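Side-chain contacts in type IV secretion system protein VirB11 (Brucella suis, PDB 2GZA), which binds and hydrolyses ATP as a cytoplasmic, hexameric ATPase of the VirB type IV secretion system, which could help establish the replication niche in the host: residues Arg30-Asp35 with Gly47-Glu52; Ile38-Val43 with Arg250-Arg255; Tyr267-Val272 with Ser280-His285; Leu291-Leu296 with Arg316-Val321. All blocks are in the same frame, centred on the assembly; numbering follows the deposited sequence.

Contact 1: Arg30-Asp35 with Gly47-Glu52; sequences RPWLDD and GEVFCE
W32 of helix 30-34 reaches V49 and C51 on strand 48-52, and its indole makes every contact between 30-35 and 47-52. From CB, which is directed at the strand, CG is set beside the backbone N and anti to the carbonyl carbon (chi1 -60°). At CD1 the ring first meets C51: SG lies 3.8 Å from W32 CD1, with C51 CB slightly farther off. This sulfur-aromatic contact is oblique: seen from the centroid of the five-membered ring, SG lies 69° off the ring normal. Farther along the indole the partner changes to V49, whose CG2 methyl sits over one face. W32 NE1 is 3.7 Å from V49 CG2, and W32 CE2, at 3.5 Å from the same methyl, makes the shortest approach. CZ2 also meets CG2, so the methyl sits over the CE2 side of the indole, offset toward the rim. Measured to the centroid of the five-membered ring of W32, V49 CG2 is 3.8 Å away and 23° off the normal, a CH-pi contact. The opposite face of the indole carries CB of P31, its own neighbour in the helix. No hydrogen bond joins the two segments. Y60 of strand 57-61 meets the same indole with its ring inclined, and V41 of strand 40-43 touches it too; helix 30-34 thus packs through W32 on three adjacent strands of the six-stranded antiparallel sheet.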
loop_
_atom_site.group_PDB
_atom_site.type_symbol
_atom_site.label_atom_id
_atom_site.label_comp_id
_atom_site.label_asym_id
_atom_site.label_seq_id
_atom_site.Cartn_x
_atom_site.Cartn_y
_atom_site.Cartn_z
ATOM N N ARG C 30 -32.519 41.679 -17.304
ATOM C CA ARG C 30 -33.448 41.215 -18.332
ATOM C C ARG C 30 -32.955 41.432 -19.769
ATOM O O ARG C 30 -33.022 40.503 -20.569
ATOM C CB ARG C 30 -34.832 41.839 -18.097
ATOM C CG ARG C 30 -36.023 40.970 -18.514
ATOM C CD ARG C 30 -36.533 40.060 -17.385
ATOM N NE ARG C 30 -35.665 38.911 -17.130
ATOM C CZ ARG C 30 -35.582 37.839 -17.913
ATOM N NH1 ARG C 30 -36.311 37.761 -19.017
ATOM N NH2 ARG C 30 -34.764 36.844 -17.602
ATOM N N PRO C 31 -32.447 42.640 -20.093
ATOM C CA PRO C 31 -31.935 42.896 -21.448
ATOM C C PRO C 31 -30.860 41.912 -21.919
ATOM O O PRO C 31 -30.934 41.440 -23.058
ATOM C CB PRO C 31 -31.366 44.314 -21.340
ATOM C CG PRO C 31 -32.144 44.940 -20.242
ATOM C CD PRO C 31 -32.355 43.845 -19.249
ATOM N N TRP C 32 -29.898 41.603 -21.045
ATOM C CA TRP C 32 -28.792 40.709 -21.376
ATOM C C TRP C 32 -29.225 39.251 -21.360
ATOM O O TRP C 32 -28.730 38.432 -22.136
ATOM C CB TRP C 32 -27.629 40.921 -20.401
ATOM C CG TRP C 32 -27.105 42.315 -20.426
ATOM C CD1 TRP C 32 -26.149 42.812 -21.256
ATOM C CD2 TRP C 32 -27.517 43.403 -19.594
ATOM N NE1 TRP C 32 -25.936 44.141 -20.993
ATOM C CE2 TRP C 32 -26.763 44.527 -19.976
ATOM C CE3 TRP C 32 -28.452 43.534 -18.567
ATOM C CZ2 TRP C 32 -26.909 45.766 -19.361
ATOM C CZ3 TRP C 32 -28.598 44.766 -17.958
ATOM C CH2 TRP C 32 -27.832 45.866 -18.358
ATOM N N LEU C 33 -30.155 38.941 -20.467
ATOM C CA LEU C 33 -30.660 37.582 -20.302
ATOM C C LEU C 33 -31.508 37.123 -21.492
ATOM O O LEU C 33 -31.557 35.931 -21.796
ATOM C CB LEU C 33 -31.434 37.435 -18.980
ATOM C CG LEU C 33 -30.641 37.482 -17.656
ATOM C CD1 LEU C 33 -31.538 37.425 -16.428
ATOM C CD2 LEU C 33 -29.579 36.397 -17.569
ATOM N N ASP C 34 -32.154 38.072 -22.167
ATOM C CA ASP C 34 -33.036 37.765 -23.293
ATOM C C ASP C 34 -32.352 37.811 -24.664
ATOM O O ASP C 34 -32.862 37.230 -25.636
ATOM C CB ASP C 34 -34.264 38.688 -23.276
ATOM C CG ASP C 34 -35.155 38.470 -22.058
ATOM O OD1 ASP C 34 -35.210 37.334 -21.541
ATOM O OD2 ASP C 34 -35.811 39.435 -21.618
ATOM N N ASP C 35 -31.211 38.495 -24.739
ATOM C CA ASP C 35 -30.476 38.615 -25.991
ATOM C C ASP C 35 -29.772 37.298 -26.311
ATOM O O ASP C 35 -28.882 36.872 -25.565
ATOM C CB ASP C 35 -29.484 39.776 -25.919
ATOM C CG ASP C 35 -29.052 40.258 -27.290
ATOM O OD1 ASP C 35 -28.966 41.490 -27.469
ATOM O OD2 ASP C 35 -28.793 39.418 -28.183
ATOM N N GLY C 47 -23.575 48.219 -9.730
ATOM C CA GLY C 47 -23.569 49.258 -10.748
ATOM C C GLY C 47 -23.100 48.858 -12.134
ATOM O O GLY C 47 -23.193 49.654 -13.063
ATOM N N GLU C 48 -22.597 47.639 -12.293
ATOM C CA GLU C 48 -22.107 47.228 -13.604
ATOM C C GLU C 48 -22.416 45.789 -13.971
ATOM O O GLU C 48 -22.693 44.957 -13.108
ATOM C CB GLU C 48 -20.607 47.535 -13.775
ATOM C CG GLU C 48 -19.748 47.414 -12.527
ATOM C CD GLU C 48 -18.310 47.055 -12.854
ATOM O OE1 GLU C 48 -17.459 47.966 -12.922
ATOM O OE2 GLU C 48 -18.027 45.857 -13.053
ATOM N N VAL C 49 -22.411 45.523 -15.273
ATOM C CA VAL C 49 -22.481 44.165 -15.787
ATOM C C VAL C 49 -21.408 43.965 -16.851
ATOM O O VAL C 49 -21.042 44.901 -17.563
ATOM C CB VAL C 49 -23.896 43.775 -16.330
ATOM C CG1 VAL C 49 -24.996 44.484 -15.574
ATOM C CG2 VAL C 49 -24.023 44.037 -17.816
ATOM N N PHE C 50 -20.886 42.750 -16.923
ATOM C CA PHE C 50 -20.013 42.352 -18.009
ATOM C C PHE C 50 -20.645 41.174 -18.733
ATOM O O PHE C 50 -21.043 40.196 -18.098
ATOM C CB PHE C 50 -18.617 41.993 -17.494
ATOM C CG PHE C 50 -17.713 43.172 -17.322
ATOM C CD1 PHE C 50 -17.686 43.882 -16.127
ATOM C CD2 PHE C 50 -16.887 43.581 -18.354
ATOM C CE1 PHE C 50 -16.847 44.971 -15.969
ATOM C CE2 PHE C 50 -16.045 44.675 -18.199
ATOM C CZ PHE C 50 -16.025 45.367 -17.001
ATOM N N CYS C 51 -20.760 41.276 -20.050
ATOM C CA CYS C 51 -21.320 40.180 -20.834
ATOM C C CYS C 51 -20.391 39.691 -21.939
ATOM O O CYS C 51 -19.647 40.467 -22.534
ATOM C CB CYS C 51 -22.715 40.525 -21.370
ATOM S SG CYS C 51 -22.752 41.801 -22.625
ATOM N N GLU C 52 -20.423 38.385 -22.172
ATOM C CA GLU C 52 -19.615 37.750 -23.200
ATOM C C GLU C 52 -20.405 37.690 -24.503
ATOM O O GLU C 52 -21.421 36.991 -24.591
ATOM C CB GLU C 52 -19.197 36.344 -22.756
ATOM C CG GLU C 52 -18.595 35.491 -23.865
ATOM C CD GLU C 52 -17.938 34.223 -23.351
ATOM O OE1 GLU C 52 -17.076 34.318 -22.452
ATOM O OE2 GLU C 52 -18.270 33.131 -23.861
#

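Contact 2: Ile38-Val43 with Arg250-Arg255; sequences ITEVCV and RMKPTR
E40 and K252 cross at about a right angle, so the glutamate lies across the lysine chain and the two do not run alongside each other. Each side chain bends at its second torsion. K252 leaves the backbone with CG anti to N (chi1 175°), then bends through its second torsion, about CB-CG (chi2 98°), which carries its methylene chain past the carboxylate of E40. The lysine's methylenes do most of the touching: E40 CG is 4.0 Å from K252 CB, and E40 OE2 comes within 3.7 Å of K252 CD, closer than either oxygen gets to the ammonium nitrogen. The charged ends are attracted but not tightly joined, since E40 OE1 and K252 NZ stand 4.0 Å apart, a long salt bridge with no hydrogen bond between the segments. Strand 40-43 belongs to the antiparallel sheet of the chain's N-terminal part, whereas 250-254 lie in the loop that leads from helix 241-248 to strand 255-258 of a parallel sheet in the P-loop ATPase part. The pair thus links two regions of the fold some 200 residues apart in sequence. E52 OE2, on the neighbouring strand 48-52, makes a weak, long ion pair with K252 NZ, and two carboxylates so placed would probably favour the charged lysine. NZ also makes a weak hydrogen bond to the carbonyl of G185 of a neighbouring subunit, a residue of that subunit's predicted ATP-binding loop.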
loop_
_atom_site.group_PDB
_atom_site.type_symbol
_atom_site.label_atom_id
_atom_site.label_comp_id
_atom_site.label_asym_id
_atom_site.label_seq_id
_atom_site.Cartn_x
_atom_site.Cartn_y
_atom_site.Cartn_z
ATOM N N ILE C 38 -25.835 37.002 -26.585
ATOM C CA ILE C 38 -25.076 37.117 -25.339
ATOM C C ILE C 38 -25.071 35.752 -24.674
ATOM O O ILE C 38 -26.125 35.135 -24.558
ATOM C CB ILE C 38 -25.725 38.179 -24.397
ATOM C CG1 ILE C 38 -25.424 39.595 -24.886
ATOM C CG2 ILE C 38 -25.276 38.011 -22.936
ATOM C CD1 ILE C 38 -26.258 40.672 -24.218
ATOM N N THR C 39 -23.910 35.277 -24.236
ATOM C CA THR C 39 -23.848 33.931 -23.692
ATOM C C THR C 39 -23.595 33.914 -22.190
ATOM O O THR C 39 -24.208 33.131 -21.474
ATOM C CB THR C 39 -22.867 33.039 -24.472
ATOM O OG1 THR C 39 -22.971 33.327 -25.871
ATOM C CG2 THR C 39 -23.212 31.565 -24.258
ATOM N N GLU C 40 -22.697 34.775 -21.713
ATOM C CA GLU C 40 -22.477 34.915 -20.285
ATOM C C GLU C 40 -22.887 36.302 -19.800
ATOM O O GLU C 40 -22.679 37.298 -20.493
ATOM C CB GLU C 40 -21.020 34.613 -19.920
ATOM C CG GLU C 40 -20.817 33.272 -19.217
ATOM C CD GLU C 40 -20.940 32.078 -20.142
ATOM O OE1 GLU C 40 -21.103 32.263 -21.364
ATOM O OE2 GLU C 40 -20.869 30.939 -19.648
ATOM N N VAL C 41 -23.478 36.356 -18.614
ATOM C CA VAL C 41 -23.834 37.622 -17.974
ATOM C C VAL C 41 -23.227 37.666 -16.577
ATOM O O VAL C 41 -23.553 36.845 -15.725
ATOM C CB VAL C 41 -25.373 37.830 -17.861
ATOM C CG1 VAL C 41 -25.691 39.240 -17.374
ATOM C CG2 VAL C 41 -26.073 37.580 -19.182
ATOM N N CYS C 42 -22.353 38.640 -16.350
ATOM C CA CYS C 42 -21.656 38.777 -15.075
ATOM C C CYS C 42 -21.936 40.073 -14.350
ATOM O O CYS C 42 -22.048 41.131 -14.966
ATOM C CB CYS C 42 -20.162 38.653 -15.285
ATOM S SG CYS C 42 -19.718 36.982 -15.611
ATOM N N VAL C 43 -22.058 39.982 -13.033
ATOM C CA VAL C 43 -22.014 41.159 -12.180
ATOM C C VAL C 43 -20.893 40.964 -11.160
ATOM O O VAL C 43 -20.922 40.029 -10.354
ATOM C CB VAL C 43 -23.375 41.465 -11.489
ATOM C CG1 VAL C 43 -23.254 42.689 -10.558
ATOM C CG2 VAL C 43 -24.469 41.706 -12.520
ATOM N N ARG C 250 -16.942 27.774 -12.416
ATOM C CA ARG C 250 -18.304 28.179 -12.757
ATOM C C ARG C 250 -18.489 29.686 -12.918
ATOM O O ARG C 250 -19.607 30.157 -13.099
ATOM C CB ARG C 250 -19.281 27.668 -11.708
ATOM C CG ARG C 250 -19.284 26.174 -11.554
ATOM C CD ARG C 250 -20.563 25.707 -10.925
ATOM N NE ARG C 250 -20.809 24.305 -11.237
ATOM C CZ ARG C 250 -20.466 23.304 -10.421
ATOM N NH1 ARG C 250 -19.868 23.563 -9.255
ATOM N NH2 ARG C 250 -20.712 22.052 -10.767
ATOM N N MET C 251 -17.405 30.445 -12.815
ATOM C CA MET C 251 -17.438 31.869 -13.172
ATOM C C MET C 251 -16.848 31.820 -14.562
ATOM O O MET C 251 -16.689 30.793 -15.057
ATOM C CB MET C 251 -16.660 32.701 -12.168
ATOM C CG MET C 251 -17.335 32.680 -10.805
ATOM S SD MET C 251 -16.240 32.974 -9.411
ATOM C CE MET C 251 -17.048 31.972 -8.207
ATOM N N LYS C 252 -16.537 32.835 -15.286
ATOM C CA LYS C 252 -16.063 32.495 -16.625
ATOM C C LYS C 252 -14.774 33.245 -16.783
ATOM O O LYS C 252 -14.706 34.165 -17.584
ATOM C CB LYS C 252 -17.123 32.880 -17.676
ATOM C CG LYS C 252 -16.733 32.693 -19.147
ATOM C CD LYS C 252 -17.249 31.393 -19.758
ATOM C CE LYS C 252 -16.913 31.352 -21.242
ATOM N NZ LYS C 252 -17.671 30.309 -21.984
ATOM N N PRO C 253 -13.745 32.879 -15.992
ATOM C CA PRO C 253 -12.575 33.729 -16.004
ATOM C C PRO C 253 -11.726 33.429 -17.225
ATOM O O PRO C 253 -11.835 32.352 -17.800
ATOM C CB PRO C 253 -11.843 33.337 -14.718
ATOM C CG PRO C 253 -12.205 31.913 -14.494
ATOM C CD PRO C 253 -13.568 31.708 -15.110
ATOM N N THR C 254 -10.916 34.394 -17.630
ATOM C CA THR C 254 -9.908 34.147 -18.631
ATOM C C THR C 254 -8.698 33.532 -17.918
ATOM O O THR C 254 -8.181 32.507 -18.360
ATOM C CB THR C 254 -9.523 35.420 -19.398
ATOM O OG1 THR C 254 -10.694 36.208 -19.650
ATOM C CG2 THR C 254 -8.870 35.059 -20.714
ATOM N N ARG C 255 -8.256 34.146 -16.821
ATOM C CA ARG C 255 -7.249 33.517 -15.962
ATOM C C ARG C 255 -7.588 33.583 -14.479
ATOM O O ARG C 255 -8.318 34.478 -14.027
ATOM C CB ARG C 255 -5.820 34.020 -16.214
ATOM C CG ARG C 255 -5.682 35.393 -16.841
ATOM C CD ARG C 255 -5.117 35.287 -18.257
ATOM N NE ARG C 255 -3.693 34.966 -18.219
ATOM C CZ ARG C 255 -2.826 35.222 -19.191
ATOM N NH1 ARG C 255 -3.214 35.813 -20.309
ATOM N NH2 ARG C 255 -1.557 34.885 -19.036
#

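Contact 3: Tyr267-Val272 with Ser280-His285; sequences YDFINV and SITSCH
F269 of helix 265-274 packs on T282 of strand 281-285 and on S280, just before that strand, a helix-on-sheet contact in the P-loop ATPase core; the strand pairs in parallel with strand 178-182. The tight part is small and apolar. With its CG anti to the backbone N (chi1 -175°), the phenyl ring extends from the helix so that its outermost atom, CZ, lies 3.8 Å from T282 CG2 and 4.0 Å from S280 CB. Both carbons approach the ring obliquely. Elsewhere the fit is looser: V272, about one helical turn on, is directed at the strand but makes no contact with it. The partly exposed N271 instead hydrogen-bonds through OD1 to NE of R295 of a neighbouring subunit. The hydroxyl of T282 is occupied elsewhere, bonded to the carbonyl of L258, and its CG2 methyl also meets F269 CE1, at 4.1 Å.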
loop_
_atom_site.group_PDB
_atom_site.type_symbol
_atom_site.label_atom_id
_atom_site.label_comp_id
_atom_site.label_asym_id
_atom_site.label_seq_id
_atom_site.Cartn_x
_atom_site.Cartn_y
_atom_site.Cartn_z
ATOM N N TYR C 267 -3.422 20.425 -5.665
ATOM C CA TYR C 267 -4.070 19.394 -6.463
ATOM C C TYR C 267 -5.254 19.949 -7.262
ATOM O O TYR C 267 -5.446 19.589 -8.428
ATOM C CB TYR C 267 -4.520 18.232 -5.582
ATOM C CG TYR C 267 -5.182 17.102 -6.338
ATOM C CD1 TYR C 267 -4.426 16.107 -6.938
ATOM C CD2 TYR C 267 -6.566 17.030 -6.454
ATOM C CE1 TYR C 267 -5.029 15.073 -7.632
ATOM C CE2 TYR C 267 -7.180 15.997 -7.147
ATOM C CZ TYR C 267 -6.400 15.022 -7.733
ATOM O OH TYR C 267 -6.985 13.985 -8.425
ATOM N N ASP C 268 -6.052 20.800 -6.631
ATOM C CA ASP C 268 -7.140 21.466 -7.317
ATOM C C ASP C 268 -6.579 22.392 -8.390
ATOM O O ASP C 268 -7.148 22.479 -9.471
ATOM C CB ASP C 268 -8.002 22.219 -6.321
ATOM C CG ASP C 268 -8.554 21.316 -5.248
ATOM O OD1 ASP C 268 -7.932 21.233 -4.163
ATOM O OD2 ASP C 268 -9.601 20.672 -5.497
ATOM N N PHE C 269 -5.457 23.054 -8.099
ATOM C CA PHE C 269 -4.787 23.924 -9.059
ATOM C C PHE C 269 -4.435 23.128 -10.307
ATOM O O PHE C 269 -4.740 23.543 -11.426
ATOM C CB PHE C 269 -3.516 24.536 -8.449
ATOM C CG PHE C 269 -2.834 25.534 -9.340
ATOM C CD1 PHE C 269 -3.241 26.860 -9.355
ATOM C CD2 PHE C 269 -1.780 25.151 -10.154
ATOM C CE1 PHE C 269 -2.610 27.795 -10.172
ATOM C CE2 PHE C 269 -1.147 26.069 -10.978
ATOM C CZ PHE C 269 -1.566 27.399 -10.987
ATOM N N ILE C 270 -3.792 21.982 -10.107
ATOM C CA ILE C 270 -3.419 21.075 -11.189
ATOM C C ILE C 270 -4.634 20.695 -12.010
ATOM O O ILE C 270 -4.587 20.663 -13.238
ATOM C CB ILE C 270 -2.727 19.794 -10.654
ATOM C CG1 ILE C 270 -1.287 20.089 -10.243
ATOM C CG2 ILE C 270 -2.731 18.665 -11.697
ATOM C CD1 ILE C 270 -0.616 18.938 -9.497
ATOM N N ASN C 271 -5.736 20.423 -11.338
ATOM C CA ASN C 271 -6.935 20.033 -12.069
ATOM C C ASN C 271 -7.647 21.158 -12.755
ATOM O O ASN C 271 -8.277 20.945 -13.795
ATOM C CB ASN C 271 -7.920 19.270 -11.202
ATOM C CG ASN C 271 -7.840 17.789 -11.440
ATOM O OD1 ASN C 271 -7.935 17.318 -12.577
ATOM N ND2 ASN C 271 -7.644 17.035 -10.364
ATOM N N VAL C 272 -7.561 22.360 -12.192
ATOM C CA VAL C 272 -8.127 23.520 -12.852
ATOM C C VAL C 272 -7.331 23.773 -14.144
ATOM O O VAL C 272 -7.911 23.965 -15.219
ATOM C CB VAL C 272 -8.108 24.746 -11.924
ATOM C CG1 VAL C 272 -8.348 26.024 -12.712
ATOM C CG2 VAL C 272 -9.151 24.580 -10.823
ATOM N N SER C 280 -2.520 31.116 -15.918
ATOM C CA SER C 280 -2.450 31.283 -14.467
ATOM C C SER C 280 -1.073 31.737 -14.007
ATOM O O SER C 280 -0.052 31.321 -14.548
ATOM C CB SER C 280 -2.796 29.979 -13.755
ATOM O OG SER C 280 -4.177 29.677 -13.866
ATOM N N ILE C 281 -1.066 32.605 -13.006
ATOM C CA ILE C 281 0.149 33.030 -12.336
ATOM C C ILE C 281 -0.099 32.798 -10.859
ATOM O O ILE C 281 -1.155 33.162 -10.339
ATOM C CB ILE C 281 0.484 34.517 -12.623
ATOM C CG1 ILE C 281 0.577 34.772 -14.128
ATOM C CG2 ILE C 281 1.791 34.936 -11.938
ATOM C CD1 ILE C 281 0.408 36.234 -14.515
ATOM N N THR C 282 0.860 32.159 -10.200
ATOM C CA THR C 282 0.795 31.919 -8.761
ATOM C C THR C 282 2.188 32.025 -8.145
ATOM O O THR C 282 3.164 32.284 -8.850
ATOM C CB THR C 282 0.137 30.551 -8.443
ATOM O OG1 THR C 282 -0.029 30.408 -7.029
ATOM C CG2 THR C 282 0.967 29.391 -8.976
ATOM N N SER C 283 2.287 31.838 -6.835
ATOM C CA SER C 283 3.586 31.840 -6.178
ATOM C C SER C 283 3.753 30.650 -5.238
ATOM O O SER C 283 2.784 29.967 -4.897
ATOM C CB SER C 283 3.801 33.136 -5.414
ATOM O OG SER C 283 3.045 33.130 -4.222
ATOM N N CYS C 284 4.992 30.425 -4.807
ATOM C CA CYS C 284 5.316 29.327 -3.922
ATOM C C CYS C 284 6.649 29.618 -3.239
ATOM O O CYS C 284 7.621 29.959 -3.900
ATOM C CB CYS C 284 5.390 28.031 -4.740
ATOM S SG CYS C 284 5.767 26.520 -3.830
ATOM N N HIS C 285 6.688 29.506 -1.912
ATOM C CA HIS C 285 7.952 29.564 -1.168
ATOM C C HIS C 285 8.807 28.365 -1.533
ATOM O O HIS C 285 8.395 27.229 -1.310
ATOM C CB HIS C 285 7.716 29.547 0.345
ATOM C CG HIS C 285 6.847 30.656 0.836
ATOM N ND1 HIS C 285 7.336 31.907 1.137
ATOM C CD2 HIS C 285 5.517 30.699 1.076
ATOM C CE1 HIS C 285 6.341 32.677 1.536
ATOM N NE2 HIS C 285 5.229 31.968 1.511
#

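Contact 4: Leu291-Leu296 with Arg316-Val321; sequences LTFERL and RLLYLV
Helices 289-300 and 311-321 pack with the axes of 291-296 and 316-321 approaching to 10.4 Å, their directions 123° apart, and with the CA atoms of F293 and L318 nearest, 7.0 Å from each other. F293, its CG anti to the carbonyl carbon (chi1 -75°), turns its ring toward the second helix and meets two consecutive residues there, one over a face and one at its edge. Y319 comes over the face: Y319 CE2 sits above the centre, and Y319 CD2 is 3.7 Å from F293 CE1. The planes are inclined at 52°, an edge-to-face pair in which tyrosine supplies the edge. At the phenylalanine's own edge, in the ring plane, L318 CB is 3.7 Å from F293 CD1. L318 then passes on toward L296, where its CG meets L296 CB at 4.2 Å. The hydroxyl of Y319 is hydrogen-bonded to R315, one turn earlier, and W344 meets the F293 ring edge-to-face as well. This is apolar helix-helix packing within the C-terminal ATPase part, beside strand 178-182, which leads into the predicted ATP-binding loop.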
loop_
_atom_site.group_PDB
_atom_site.type_symbol
_atom_site.label_atom_id
_atom_site.label_comp_id
_atom_site.label_asym_id
_atom_site.label_seq_id
_atom_site.Cartn_x
_atom_site.Cartn_y
_atom_site.Cartn_z
ATOM N N LEU C 291 13.349 22.953 -6.254
ATOM C CA LEU C 291 12.700 22.867 -4.962
ATOM C C LEU C 291 11.237 23.319 -5.006
ATOM O O LEU C 291 10.454 22.935 -4.140
ATOM C CB LEU C 291 13.495 23.652 -3.912
ATOM C CG LEU C 291 14.788 23.024 -3.348
ATOM C CD1 LEU C 291 15.610 24.038 -2.556
ATOM C CD2 LEU C 291 14.517 21.803 -2.494
ATOM N N THR C 292 10.875 24.125 -6.005
ATOM C CA THR C 292 9.476 24.476 -6.245
ATOM C C THR C 292 8.663 23.220 -6.575
ATOM O O THR C 292 7.711 22.908 -5.871
ATOM C CB THR C 292 9.320 25.515 -7.363
ATOM O OG1 THR C 292 10.183 26.621 -7.103
ATOM C CG2 THR C 292 7.894 25.995 -7.444
ATOM N N PHE C 293 9.053 22.499 -7.621
ATOM C CA PHE C 293 8.357 21.275 -8.007
ATOM C C PHE C 293 8.369 20.280 -6.857
ATOM O O PHE C 293 7.391 19.572 -6.618
ATOM C CB PHE C 293 8.971 20.654 -9.268
ATOM C CG PHE C 293 8.625 21.392 -10.526
ATOM C CD1 PHE C 293 7.364 21.274 -11.089
ATOM C CD2 PHE C 293 9.560 22.210 -11.141
ATOM C CE1 PHE C 293 7.037 21.958 -12.257
ATOM C CE2 PHE C 293 9.247 22.897 -12.300
ATOM C CZ PHE C 293 7.978 22.773 -12.861
ATOM N N GLU C 294 9.489 20.256 -6.142
ATOM C CA GLU C 294 9.665 19.414 -4.967
ATOM C C GLU C 294 8.626 19.735 -3.891
ATOM O O GLU C 294 7.978 18.834 -3.360
ATOM C CB GLU C 294 11.078 19.614 -4.411
ATOM C CG GLU C 294 11.728 18.374 -3.851
ATOM C CD GLU C 294 12.130 17.366 -4.915
ATOM O OE1 GLU C 294 11.693 16.200 -4.817
ATOM O OE2 GLU C 294 12.889 17.729 -5.838
ATOM N N ARG C 295 8.464 21.021 -3.591
ATOM C CA ARG C 295 7.490 21.472 -2.597
ATOM C C ARG C 295 6.037 21.394 -3.062
ATOM O O ARG C 295 5.154 21.147 -2.253
ATOM C CB ARG C 295 7.813 22.884 -2.123
ATOM C CG ARG C 295 9.007 22.946 -1.186
ATOM C CD ARG C 295 8.938 24.132 -0.258
ATOM N NE ARG C 295 7.946 23.946 0.794
ATOM C CZ ARG C 295 6.905 24.740 1.005
ATOM N NH1 ARG C 295 6.700 25.811 0.250
ATOM N NH2 ARG C 295 6.073 24.471 1.993
ATOM N N LEU C 296 5.794 21.612 -4.354
ATOM C CA LEU C 296 4.444 21.496 -4.920
ATOM C C LEU C 296 3.925 20.071 -4.818
ATOM O O LEU C 296 2.744 19.850 -4.543
ATOM C CB LEU C 296 4.399 21.970 -6.375
ATOM C CG LEU C 296 4.643 23.462 -6.622
ATOM C CD1 LEU C 296 4.649 23.772 -8.102
ATOM C CD2 LEU C 296 3.632 24.328 -5.887
ATOM N N ARG C 316 4.752 14.225 -12.786
ATOM C CA ARG C 316 4.378 14.333 -14.184
ATOM C C ARG C 316 3.257 15.356 -14.397
ATOM O O ARG C 316 3.292 16.117 -15.361
ATOM C CB ARG C 316 3.996 12.962 -14.730
ATOM C CG ARG C 316 3.431 12.978 -16.133
ATOM C CD ARG C 316 2.212 12.101 -16.121
ATOM N NE ARG C 316 1.670 11.775 -17.438
ATOM C CZ ARG C 316 2.246 11.000 -18.339
ATOM N NH1 ARG C 316 3.416 10.487 -18.099
ATOM N NH2 ARG C 316 1.658 10.754 -19.493
ATOM N N LEU C 317 2.280 15.378 -13.496
ATOM C CA LEU C 317 1.194 16.353 -13.567
ATOM C C LEU C 317 1.704 17.784 -13.464
ATOM O O LEU C 317 1.262 18.654 -14.203
ATOM C CB LEU C 317 0.123 16.070 -12.506
ATOM C CG LEU C 317 -1.105 15.296 -12.995
ATOM C CD1 LEU C 317 -1.715 15.921 -14.263
ATOM C CD2 LEU C 317 -0.770 13.864 -13.251
ATOM N N LEU C 318 2.646 18.005 -12.550
ATOM C CA LEU C 318 3.277 19.304 -12.390
ATOM C C LEU C 318 3.959 19.784 -13.673
ATOM O O LEU C 318 3.849 20.955 -14.040
ATOM C CB LEU C 318 4.296 19.280 -11.245
ATOM C CG LEU C 318 3.905 19.689 -9.819
ATOM C CD1 LEU C 318 2.538 20.355 -9.757
ATOM C CD2 LEU C 318 3.959 18.519 -8.877
ATOM N N TYR C 319 4.659 18.876 -14.345
ATOM C CA TYR C 319 5.346 19.207 -15.586
ATOM C C TYR C 319 4.414 19.447 -16.767
ATOM O O TYR C 319 4.748 20.221 -17.666
ATOM C CB TYR C 319 6.390 18.148 -15.951
ATOM C CG TYR C 319 7.602 18.099 -15.036
ATOM C CD1 TYR C 319 8.154 16.881 -14.649
ATOM C CD2 TYR C 319 8.200 19.269 -14.559
ATOM C CE1 TYR C 319 9.262 16.824 -13.810
ATOM C CE2 TYR C 319 9.305 19.220 -13.717
ATOM C CZ TYR C 319 9.830 17.994 -13.351
ATOM O OH TYR C 319 10.931 17.939 -12.523
ATOM N N LEU C 320 3.258 18.789 -16.768
ATOM C CA LEU C 320 2.264 18.975 -17.815
ATOM C C LEU C 320 1.521 20.291 -17.668
ATOM O O LEU C 320 1.037 20.852 -18.649
ATOM C CB LEU C 320 1.276 17.815 -17.804
ATOM C CG LEU C 320 1.802 16.490 -18.356
ATOM C CD1 LEU C 320 0.823 15.390 -18.063
ATOM C CD2 LEU C 320 2.079 16.571 -19.852
ATOM N N VAL C 321 1.460 20.781 -16.439
ATOM C CA VAL C 321 0.618 21.903 -16.069
ATOM C C VAL C 321 1.424 23.194 -15.881
ATOM O O VAL C 321 0.956 24.274 -16.230
ATOM C CB VAL C 321 -0.178 21.538 -14.798
ATOM C CG1 VAL C 321 -0.491 22.757 -13.950
ATOM C CG2 VAL C 321 -1.431 20.789 -15.178
#

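How the contacts relate
Along the chain contacts 1 and 2 interleave, contact 3 follows, and contact 4 comes last. Contacts 1 and 2, with centres 11 Å apart, share the antiparallel sheet, in which strands 40-43 and 48-52 are neighbours joined by probable backbone hydrogen bonds, C42 N to F50 O and E52 N to E40 O. Contacts 3 and 4, 10 Å apart, belong to the ATPase part: strand 281-285 leads into helix 289-300, and I270 packs against L318. Contact 2 bridges the two halves, its centre 21 Å from that of contact 3, while contacts 1 and 4 lie on opposite sides of the chain's centre, 40 Å apart. Contacts 2, 3 and 4 also touch a neighbouring subunit, which ties them to the hexamer.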